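Local coordinates for adhesion and penetration protein autotransporter (PDB 3SYJ) that promotes bacterial adherence to and invasion of host cells, is a probable serine protease, and self-associates through its surface-exposed passenger domain, at residues 65-70 against 118-123; 75-80 against 96-101; 702-707 against 722-727. All blocks are in the same frame, centred on the assembly; numbering follows the deposited sequence.

Contact 1 of 3, residues 65-70 against 118-123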
loop_
_atom_site.group_PDB
_atom_site.type_symbol
_atom_site.label_atom_id
_atom_site.label_comp_id
_atom_site.label_asym_id
_atom_site.label_seq_id
_atom_site.Cartn_x
_atom_site.Cartn_y
_atom_site.Cartn_z
ATOM N N ASN A 65 -62.874 3.866 -10.259
ATOM C CA ASN A 65 -62.113 4.990 -10.791
ATOM C C ASN A 65 -62.880 6.314 -10.763
ATOM O O ASN A 65 -62.294 7.373 -10.527
ATOM C CB ASN A 65 -61.601 4.675 -12.201
ATOM C CG ASN A 65 -60.616 3.519 -12.218
ATOM O OD1 ASN A 65 -60.667 2.658 -13.105
ATOM N ND2 ASN A 65 -59.715 3.489 -11.235
ATOM N N GLN A 66 -64.187 6.264 -11.003
ATOM C CA GLN A 66 -65.001 7.479 -10.938
ATOM C C GLN A 66 -66.243 7.323 -10.063
ATOM O O GLN A 66 -67.252 7.978 -10.300
ATOM C CB GLN A 66 -65.387 7.976 -12.344
ATOM C CG GLN A 66 -66.190 6.983 -13.197
ATOM C CD GLN A 66 -66.687 7.580 -14.529
ATOM O OE1 GLN A 66 -66.752 8.803 -14.696
ATOM N NE2 GLN A 66 -67.045 6.707 -15.474
ATOM N N TYR A 67 -66.176 6.457 -9.052
ATOM C CA TYR A 67 -67.312 6.270 -8.146
ATOM C C TYR A 67 -66.926 6.286 -6.664
ATOM O O TYR A 67 -65.887 5.760 -6.268
ATOM C CB TYR A 67 -68.069 4.979 -8.464
ATOM C CG TYR A 67 -68.701 4.958 -9.829
ATOM C CD1 TYR A 67 -70.014 5.364 -10.012
ATOM C CD2 TYR A 67 -67.983 4.527 -10.938
ATOM C CE1 TYR A 67 -70.595 5.342 -11.259
ATOM C CE2 TYR A 67 -68.554 4.502 -12.193
ATOM C CZ TYR A 67 -69.859 4.911 -12.348
ATOM O OH TYR A 67 -70.435 4.890 -13.596
ATOM N N ILE A 68 -67.778 6.902 -5.852
ATOM C CA ILE A 68 -67.597 6.898 -4.409
ATOM C C ILE A 68 -68.832 6.314 -3.752
ATOM O O ILE A 68 -69.833 6.030 -4.421
ATOM C CB ILE A 68 -67.356 8.311 -3.857
ATOM C CG1 ILE A 68 -68.472 9.260 -4.306
ATOM C CG2 ILE A 68 -65.992 8.819 -4.298
ATOM C CD1 ILE A 68 -68.395 10.632 -3.675
ATOM N N VAL A 69 -68.756 6.125 -2.440
ATOM C CA VAL A 69 -69.885 5.608 -1.670
ATOM C C VAL A 69 -70.059 6.446 -0.411
ATOM O O VAL A 69 -69.078 6.896 0.184
ATOM C CB VAL A 69 -69.695 4.126 -1.305
ATOM C CG1 VAL A 69 -68.657 3.965 -0.203
ATOM C CG2 VAL A 69 -71.012 3.518 -0.880
ATOM N N SER A 70 -71.310 6.675 -0.025
ATOM C CA SER A 70 -71.636 7.471 1.157
ATOM C C SER A 70 -73.114 7.277 1.473
ATOM O O SER A 70 -73.772 6.467 0.828
ATOM C CB SER A 70 -71.331 8.950 0.912
ATOM O OG SER A 70 -71.404 9.700 2.108
ATOM N N ASN A 118 -74.276 6.027 -4.403
ATOM C CA ASN A 118 -73.026 5.730 -5.104
ATOM C C ASN A 118 -72.694 6.790 -6.154
ATOM O O ASN A 118 -72.825 6.540 -7.351
ATOM C CB ASN A 118 -73.123 4.375 -5.797
ATOM C CG ASN A 118 -72.468 3.266 -5.008
ATOM O OD1 ASN A 118 -71.304 3.371 -4.623
ATOM N ND2 ASN A 118 -73.202 2.185 -4.782
ATOM N N PRO A 119 -72.265 7.979 -5.708
ATOM C CA PRO A 119 -72.008 9.108 -6.607
ATOM C C PRO A 119 -70.990 8.798 -7.698
ATOM O O PRO A 119 -70.001 8.095 -7.467
ATOM C CB PRO A 119 -71.455 10.185 -5.670
ATOM C CG PRO A 119 -72.004 9.843 -4.333
ATOM C CD PRO A 119 -72.070 8.339 -4.296
ATOM N N ARG A 120 -71.255 9.327 -8.890
ATOM C CA ARG A 120 -70.337 9.262 -10.018
ATOM C C ARG A 120 -69.620 10.611 -10.107
ATOM O O ARG A 120 -70.249 11.661 -9.963
ATOM C CB ARG A 120 -71.125 8.983 -11.303
ATOM C CG ARG A 120 -70.300 8.815 -12.567
ATOM C CD ARG A 120 -71.198 8.766 -13.798
ATOM N NE ARG A 120 -70.501 8.229 -14.963
ATOM C CZ ARG A 120 -70.831 8.492 -16.227
ATOM N NH1 ARG A 120 -71.853 9.292 -16.502
ATOM N NH2 ARG A 120 -70.131 7.959 -17.220
ATOM N N LEU A 121 -68.307 10.573 -10.316
ATOM C CA LEU A 121 -67.481 11.777 -10.397
ATOM C C LEU A 121 -67.244 12.156 -11.854
ATOM O O LEU A 121 -67.398 11.329 -12.738
ATOM C CB LEU A 121 -66.146 11.536 -9.699
ATOM C CG LEU A 121 -66.281 11.064 -8.252
ATOM C CD1 LEU A 121 -64.913 10.771 -7.643
ATOM C CD2 LEU A 121 -67.027 12.099 -7.436
ATOM N N HIS A 122 -66.870 13.404 -12.106
ATOM C CA HIS A 122 -66.738 13.863 -13.481
ATOM C C HIS A 122 -65.407 13.465 -14.123
ATOM O O HIS A 122 -65.280 13.502 -15.346
ATOM C CB HIS A 122 -67.018 15.373 -13.608
ATOM C CG HIS A 122 -65.851 16.254 -13.277
ATOM N ND1 HIS A 122 -65.187 16.196 -12.070
ATOM C CD2 HIS A 122 -65.255 17.243 -13.987
ATOM C CE1 HIS A 122 -64.221 17.096 -12.058
ATOM N NE2 HIS A 122 -64.239 17.744 -13.211
ATOM N N LYS A 123 -64.437 13.058 -13.304
ATOM C CA LYS A 123 -63.136 12.617 -13.808
ATOM C C LYS A 123 -62.675 11.320 -13.152
ATOM O O LYS A 123 -63.043 11.043 -12.011
ATOM C CB LYS A 123 -62.080 13.686 -13.553
ATOM C CG LYS A 123 -62.243 14.954 -14.373
ATOM C CD LYS A 123 -61.845 14.754 -15.819
ATOM C CE LYS A 123 -61.934 16.073 -16.578
ATOM N NZ LYS A 123 -61.440 15.955 -17.984
#
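Ile68 and Pro119 pair through their backbones, Ile68 N donating to Pro119 O at 3.0 Å. On the other side of Tyr67, Leu121 N in turn donates to Gln66 O at 2.8 Å. The two bonds flank a single bridge between Tyr67 and Arg120, at which the same carbonyls also receive CA-H...O contacts: Tyr67 CA lies 3.3 Å from Pro119 O, and Arg120 CA touches Gln66 O.

In the fold, this brings strand 67-69 against strand 120-121 with roughly opposed directions, within the peptidase S6 domain of the passenger, a member of the chymotrypsin-like PA clan.

Apolar packing lies chiefly with Ile68. Its chi1 of 54° sets CG1 between the backbone N and the carbonyl carbon, and CG1 presses on the proline ring, 3.4 Å from Pro119 CB, a close carbon-carbon approach. The two side chains cross at about a right angle. The other branch, CG2, reaches Leu121 CD1 at 4.0 Å.

Tyr67 and Gln66 lie along Arg120, whose chain runs extended from CG to NE beside the Tyr67 ring and points the same way. Tyr67 CE1 is 3.7 Å from Arg120 CG, and the ring and guanidinium planes differ by 22°. Gln66 lies alongside the same arginine. The polar ends are tied elsewhere: Tyr67 OH bonds Asp266, at the end of helix 256-266, while Arg120 NH1 bonds Asn335 OD1 and Gly337 O. From that helix, Phe259 meets the Tyr67 ring edge-to-face.

Contact 2 of 3, residues 75-80 against 96-101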
loop_
_atom_site.group_PDB
_atom_site.type_symbol
_atom_site.label_atom_id
_atom_site.label_comp_id
_atom_site.label_asym_id
_atom_site.label_seq_id
_atom_site.Cartn_x
_atom_site.Cartn_y
_atom_site.Cartn_z
ATOM N N VAL A 75 -76.738 15.294 1.834
ATOM C CA VAL A 75 -77.402 15.873 0.674
ATOM C C VAL A 75 -76.760 17.159 0.175
ATOM O O VAL A 75 -77.198 17.718 -0.825
ATOM C CB VAL A 75 -78.896 16.162 0.976
ATOM C CG1 VAL A 75 -79.633 14.879 1.288
ATOM C CG2 VAL A 75 -79.020 17.151 2.126
ATOM N N GLY A 76 -75.719 17.620 0.860
ATOM C CA GLY A 76 -75.132 18.913 0.549
ATOM C C GLY A 76 -73.850 18.951 -0.276
ATOM O O GLY A 76 -73.665 19.866 -1.087
ATOM N N TYR A 77 -72.956 17.986 -0.074
ATOM C CA TYR A 77 -71.647 18.043 -0.724
ATOM C C TYR A 77 -71.774 17.769 -2.214
ATOM O O TYR A 77 -72.603 16.978 -2.626
ATOM C CB TYR A 77 -70.636 17.099 -0.055
ATOM C CG TYR A 77 -70.786 15.632 -0.381
ATOM C CD1 TYR A 77 -69.706 14.901 -0.874
ATOM C CD2 TYR A 77 -71.989 14.962 -0.170
ATOM C CE1 TYR A 77 -69.824 13.547 -1.161
ATOM C CE2 TYR A 77 -72.118 13.604 -0.454
ATOM C CZ TYR A 77 -71.031 12.902 -0.954
ATOM O OH TYR A 77 -71.137 11.555 -1.251
ATOM N N THR A 78 -70.958 18.437 -3.020
ATOM C CA THR A 78 -71.065 18.323 -4.473
ATOM C C THR A 78 -69.768 17.844 -5.110
ATOM O O THR A 78 -69.688 17.699 -6.326
ATOM C CB THR A 78 -71.428 19.675 -5.097
ATOM O OG1 THR A 78 -70.470 20.656 -4.679
ATOM C CG2 THR A 78 -72.801 20.106 -4.643
ATOM N N ASP A 79 -68.753 17.602 -4.288
ATOM C CA ASP A 79 -67.445 17.198 -4.789
ATOM C C ASP A 79 -66.587 16.590 -3.692
ATOM O O ASP A 79 -66.895 16.718 -2.503
ATOM C CB ASP A 79 -66.727 18.395 -5.422
ATOM C CG ASP A 79 -66.728 19.617 -4.530
ATOM O OD1 ASP A 79 -66.318 19.499 -3.358
ATOM O OD2 ASP A 79 -67.134 20.701 -5.001
ATOM N N VAL A 80 -65.512 15.919 -4.094
ATOM C CA VAL A 80 -64.576 15.342 -3.138
ATOM C C VAL A 80 -63.157 15.605 -3.601
ATOM O O VAL A 80 -62.929 15.915 -4.770
ATOM C CB VAL A 80 -64.783 13.818 -2.969
ATOM C CG1 VAL A 80 -66.092 13.535 -2.232
ATOM C CG2 VAL A 80 -64.762 13.116 -4.316
ATOM N N TYR A 96 -62.846 16.776 -7.573
ATOM C CA TYR A 96 -63.658 15.859 -8.360
ATOM C C TYR A 96 -65.132 16.140 -8.105
ATOM O O TYR A 96 -65.573 16.106 -6.962
ATOM C CB TYR A 96 -63.324 14.405 -8.008
ATOM C CG TYR A 96 -61.916 14.016 -8.396
ATOM C CD1 TYR A 96 -61.616 13.629 -9.698
ATOM C CD2 TYR A 96 -60.888 14.049 -7.467
ATOM C CE1 TYR A 96 -60.322 13.295 -10.060
ATOM C CE2 TYR A 96 -59.605 13.711 -7.812
ATOM C CZ TYR A 96 -59.325 13.339 -9.114
ATOM O OH TYR A 96 -58.043 13.010 -9.452
ATOM N N LYS A 97 -65.892 16.409 -9.166
ATOM C CA LYS A 97 -67.302 16.788 -9.032
ATOM C C LYS A 97 -68.274 15.626 -9.182
ATOM O O LYS A 97 -68.147 14.812 -10.088
ATOM C CB LYS A 97 -67.677 17.851 -10.068
ATOM C CG LYS A 97 -66.875 19.133 -9.986
ATOM C CD LYS A 97 -67.138 20.022 -11.202
ATOM C CE LYS A 97 -66.223 21.241 -11.207
ATOM N NZ LYS A 97 -66.468 22.116 -12.388
ATOM N N ILE A 98 -69.265 15.577 -8.301
ATOM C CA ILE A 98 -70.361 14.627 -8.416
ATOM C C ILE A 98 -71.282 15.034 -9.571
ATOM O O ILE A 98 -71.767 16.166 -9.614
ATOM C CB ILE A 98 -71.176 14.572 -7.099
ATOM C CG1 ILE A 98 -70.363 13.881 -5.994
ATOM C CG2 ILE A 98 -72.517 13.874 -7.310
ATOM C CD1 ILE A 98 -70.933 14.064 -4.593
ATOM N N VAL A 99 -71.518 14.115 -10.504
ATOM C CA VAL A 99 -72.373 14.387 -11.654
ATOM C C VAL A 99 -73.666 13.592 -11.557
ATOM O O VAL A 99 -74.619 13.846 -12.287
ATOM C CB VAL A 99 -71.664 14.048 -12.984
ATOM C CG1 VAL A 99 -70.369 14.839 -13.099
ATOM C CG2 VAL A 99 -71.384 12.554 -13.085
ATOM N N LYS A 100 -73.690 12.626 -10.651
ATOM C CA LYS A 100 -74.866 11.800 -10.437
ATOM C C LYS A 100 -74.732 11.147 -9.067
ATOM O O LYS A 100 -73.730 10.485 -8.792
ATOM C CB LYS A 100 -74.961 10.746 -11.534
ATOM C CG LYS A 100 -76.163 9.839 -11.432
ATOM C CD LYS A 100 -77.446 10.625 -11.603
ATOM C CE LYS A 100 -78.617 9.689 -11.817
ATOM N NZ LYS A 100 -79.919 10.376 -11.644
ATOM N N ARG A 101 -75.735 11.344 -8.210
ATOM C CA ARG A 101 -75.677 10.886 -6.819
ATOM C C ARG A 101 -75.972 9.401 -6.669
ATOM O O ARG A 101 -75.439 8.743 -5.778
ATOM C CB ARG A 101 -76.650 11.683 -5.945
ATOM C CG ARG A 101 -76.478 13.183 -6.051
ATOM C CD ARG A 101 -76.919 13.888 -4.783
ATOM N NE ARG A 101 -76.047 15.026 -4.530
ATOM C CZ ARG A 101 -75.260 15.156 -3.467
ATOM N NH1 ARG A 101 -75.245 14.238 -2.511
ATOM N NH2 ARG A 101 -74.506 16.228 -3.349
#
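Tyr77 and Ile98 meet through a CH-pi contact, next to a short antiparallel strand pairing of the chymotrypsin-like protease domain. Ile98 CD1 sits over one face of the phenol ring, 3.9 Å from the Tyr77 centroid and displaced toward the rim, with Tyr77 CE1 its nearest ring atom. A chi1 of 77° carries Tyr77 CG nearer to Ile98 CD1 than CB is, and the two side chains run roughly perpendicular to each other. Arg101 also approaches this ring, but the position of its guanidinium is doubtful.

Three main-chain bonds fix the surrounding register. Ile98 N binds Thr78 O at 2.9 Å. Val80 and Tyr96 form the hydrogen-bonded pair, each N donating to the other's O, whereas Asp79 faces Lys97 as the non-hydrogen-bonded pair, 4.3 Å between their CA atoms. On the face that carries Val80 and Tyr96, Val80 CG2 rests 4.2 Å from Tyr96 CB.

Further out, strand 120-121 lines the other edge of strand 96-100 to complete a three-stranded antiparallel sheet, and its Leu121 touches Val80, Tyr96 and Ile98. Tyr96 OH bonds Glu127 OE1 and Arg403 NH2. Arg101 is anchored by a bond from NE to Ile329 O. The far end of the Tyr77 ring is fixed by a hydrogen bond between Tyr77 OH and His117 NE2, while within the segment Val80 CG1 meets the edge of the same ring in its plane.

Contact 3 of 3, residues 702-707 against 722-727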
loop_
_atom_site.group_PDB
_atom_site.type_symbol
_atom_site.label_atom_id
_atom_site.label_comp_id
_atom_site.label_asym_id
_atom_site.label_seq_id
_atom_site.Cartn_x
_atom_site.Cartn_y
_atom_site.Cartn_z
ATOM N N GLN A 702 -21.714 8.156 7.590
ATOM C CA GLN A 702 -20.610 7.469 6.934
ATOM C C GLN A 702 -20.359 8.135 5.597
ATOM O O GLN A 702 -21.151 7.978 4.663
ATOM C CB GLN A 702 -20.927 5.988 6.710
ATOM C CG GLN A 702 -21.324 5.239 7.953
ATOM C CD GLN A 702 -20.273 5.316 9.048
ATOM O OE1 GLN A 702 -19.115 4.937 8.851
ATOM N NE2 GLN A 702 -20.679 5.793 10.216
ATOM N N ILE A 703 -19.269 8.890 5.510
ATOM C CA ILE A 703 -18.851 9.498 4.251
ATOM C C ILE A 703 -18.001 8.496 3.485
ATOM O O ILE A 703 -16.829 8.290 3.807
ATOM C CB ILE A 703 -18.025 10.778 4.486
ATOM C CG1 ILE A 703 -18.780 11.759 5.392
ATOM C CG2 ILE A 703 -17.664 11.423 3.162
ATOM C CD1 ILE A 703 -17.870 12.747 6.117
ATOM N N ASN A 704 -18.590 7.873 2.472
ATOM C CA ASN A 704 -17.934 6.780 1.767
ATOM C C ASN A 704 -17.331 7.200 0.430
ATOM O O ASN A 704 -17.910 6.981 -0.639
ATOM C CB ASN A 704 -18.898 5.600 1.606
ATOM C CG ASN A 704 -19.319 5.010 2.949
ATOM O OD1 ASN A 704 -18.559 5.042 3.920
ATOM N ND2 ASN A 704 -20.535 4.478 3.011
ATOM N N GLY A 705 -16.152 7.804 0.507
ATOM C CA GLY A 705 -15.467 8.311 -0.663
ATOM C C GLY A 705 -14.219 9.046 -0.234
ATOM O O GLY A 705 -13.865 9.055 0.944
ATOM N N SER A 706 -13.545 9.667 -1.188
ATOM C CA SER A 706 -12.346 10.420 -0.871
ATOM C C SER A 706 -12.631 11.885 -1.086
ATOM O O SER A 706 -13.636 12.243 -1.693
ATOM C CB SER A 706 -11.204 9.986 -1.778
ATOM O OG SER A 706 -11.609 10.110 -3.133
ATOM N N ILE A 707 -11.746 12.736 -0.586
ATOM C CA ILE A 707 -11.935 14.167 -0.717
ATOM C C ILE A 707 -10.714 14.833 -1.333
ATOM O O ILE A 707 -9.590 14.653 -0.874
ATOM C CB ILE A 707 -12.252 14.820 0.642
ATOM C CG1 ILE A 707 -13.461 14.142 1.286
ATOM C CG2 ILE A 707 -12.498 16.322 0.475
ATOM C CD1 ILE A 707 -13.862 14.748 2.616
ATOM N N LYS A 722 -18.154 10.323 10.059
ATOM C CA LYS A 722 -16.984 9.483 9.906
ATOM C C LYS A 722 -16.595 9.440 8.435
ATOM O O LYS A 722 -17.381 9.017 7.583
ATOM C CB LYS A 722 -17.280 8.078 10.424
ATOM C CG LYS A 722 -16.141 7.091 10.274
ATOM C CD LYS A 722 -16.545 5.747 10.850
ATOM C CE LYS A 722 -15.390 4.771 10.883
ATOM N NZ LYS A 722 -15.785 3.523 11.610
ATOM N N LEU A 723 -15.385 9.902 8.141
ATOM C CA LEU A 723 -14.860 9.871 6.784
ATOM C C LEU A 723 -14.212 8.523 6.513
ATOM O O LEU A 723 -13.209 8.173 7.131
ATOM C CB LEU A 723 -13.847 10.996 6.574
ATOM C CG LEU A 723 -13.201 11.152 5.195
ATOM C CD1 LEU A 723 -14.224 11.156 4.056
ATOM C CD2 LEU A 723 -12.374 12.424 5.154
ATOM N N ASN A 724 -14.801 7.758 5.601
ATOM C CA ASN A 724 -14.224 6.489 5.196
ATOM C C ASN A 724 -13.534 6.667 3.855
ATOM O O ASN A 724 -14.029 6.213 2.822
ATOM C CB ASN A 724 -15.305 5.411 5.124
ATOM C CG ASN A 724 -15.947 5.138 6.480
ATOM O OD1 ASN A 724 -15.256 4.904 7.474
ATOM N ND2 ASN A 724 -17.273 5.164 6.524
ATOM N N GLY A 725 -12.398 7.358 3.877
ATOM C CA GLY A 725 -11.658 7.665 2.665
ATOM C C GLY A 725 -10.491 8.598 2.940
ATOM O O GLY A 725 -10.285 9.028 4.077
ATOM N N ASN A 726 -9.724 8.904 1.895
ATOM C CA ASN A 726 -8.555 9.777 2.012
ATOM C C ASN A 726 -8.890 11.235 1.713
ATOM O O ASN A 726 -9.893 11.534 1.069
ATOM C CB ASN A 726 -7.437 9.327 1.064
ATOM C CG ASN A 726 -7.140 7.842 1.160
ATOM O OD1 ASN A 726 -7.011 7.284 2.250
ATOM N ND2 ASN A 726 -7.021 7.193 0.007
ATOM N N VAL A 727 -8.037 12.139 2.181
ATOM C CA VAL A 727 -8.135 13.543 1.817
ATOM C C VAL A 727 -6.840 13.959 1.127
ATOM O O VAL A 727 -5.747 13.599 1.568
ATOM C CB VAL A 727 -8.359 14.442 3.045
ATOM C CG1 VAL A 727 -8.442 15.903 2.628
ATOM C CG2 VAL A 727 -9.610 14.021 3.803
#
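Asn704 and Asn724 share a chi1 of -63°, which sets each CG beside its own backbone N and anti to the carbonyl carbon, and the side chains lie alongside, their amides nearly coplanar, 24° apart. The bend at chi2 (-57°) brings Gln702 CD round, and OE1, set by chi3, faces Asn724 ND2. Both hydrogens of one amide nitrogen are used: Asn724 ND2 donates to Asn704 OD1 at 2.9 Å and to Gln702 OE1 at 3.0 Å, both acceptors close to the Asn724 amide plane. Gln702 NE2 hydrogen-bonds Lys700 O.

Main-chain bonds join the parallel segments: next to the amides, Ile703 N to Lys722 O and Asn724 N to Ile703 O; beyond the glycines, Ile707 N to Asn726 O. Between them, Gly725 CA approaches Gly705 O at 3.1 Å in a CA-H...O contact.

On the face carrying Ile703, Ile707, Leu723 and Val727, the buried apolar groups pack: Leu723 CD1 lies 3.6 Å from Ile703 CG2, and Leu723 CD2 is 3.7 Å from Ile707 CD1. Equivalent residues stacked in register, with asparagines paired amide to amide at the turn, are characteristic of successive coils of a parallel beta-helix, here the beta-solenoid of the Hap passenger.

In the fold
Contacts 1 and 2 belong to one unit of the protease domain, their centres about 8 Å apart. Contact 2 is nested within the chain loop that contact 1 closes, and strand 120-121 of contact 1 pairs with strand 96-100 of contact 2: Arg120 N is 2.7 Å from Lys100 O and Arg120 O is 2.8 Å from Val99 N, both probable hydrogen bonds. Contact 2 lies nearer the catalytic region, the Tyr77 side chain being about 10 Å from that of Ser218, the active-site serine inferred by similarity. Contact 3 lies partway along the beta-solenoid, its centre about 55 Å from that of contact 1 and 58 Å from that of contact 2, on the opposite side of the chain's centre.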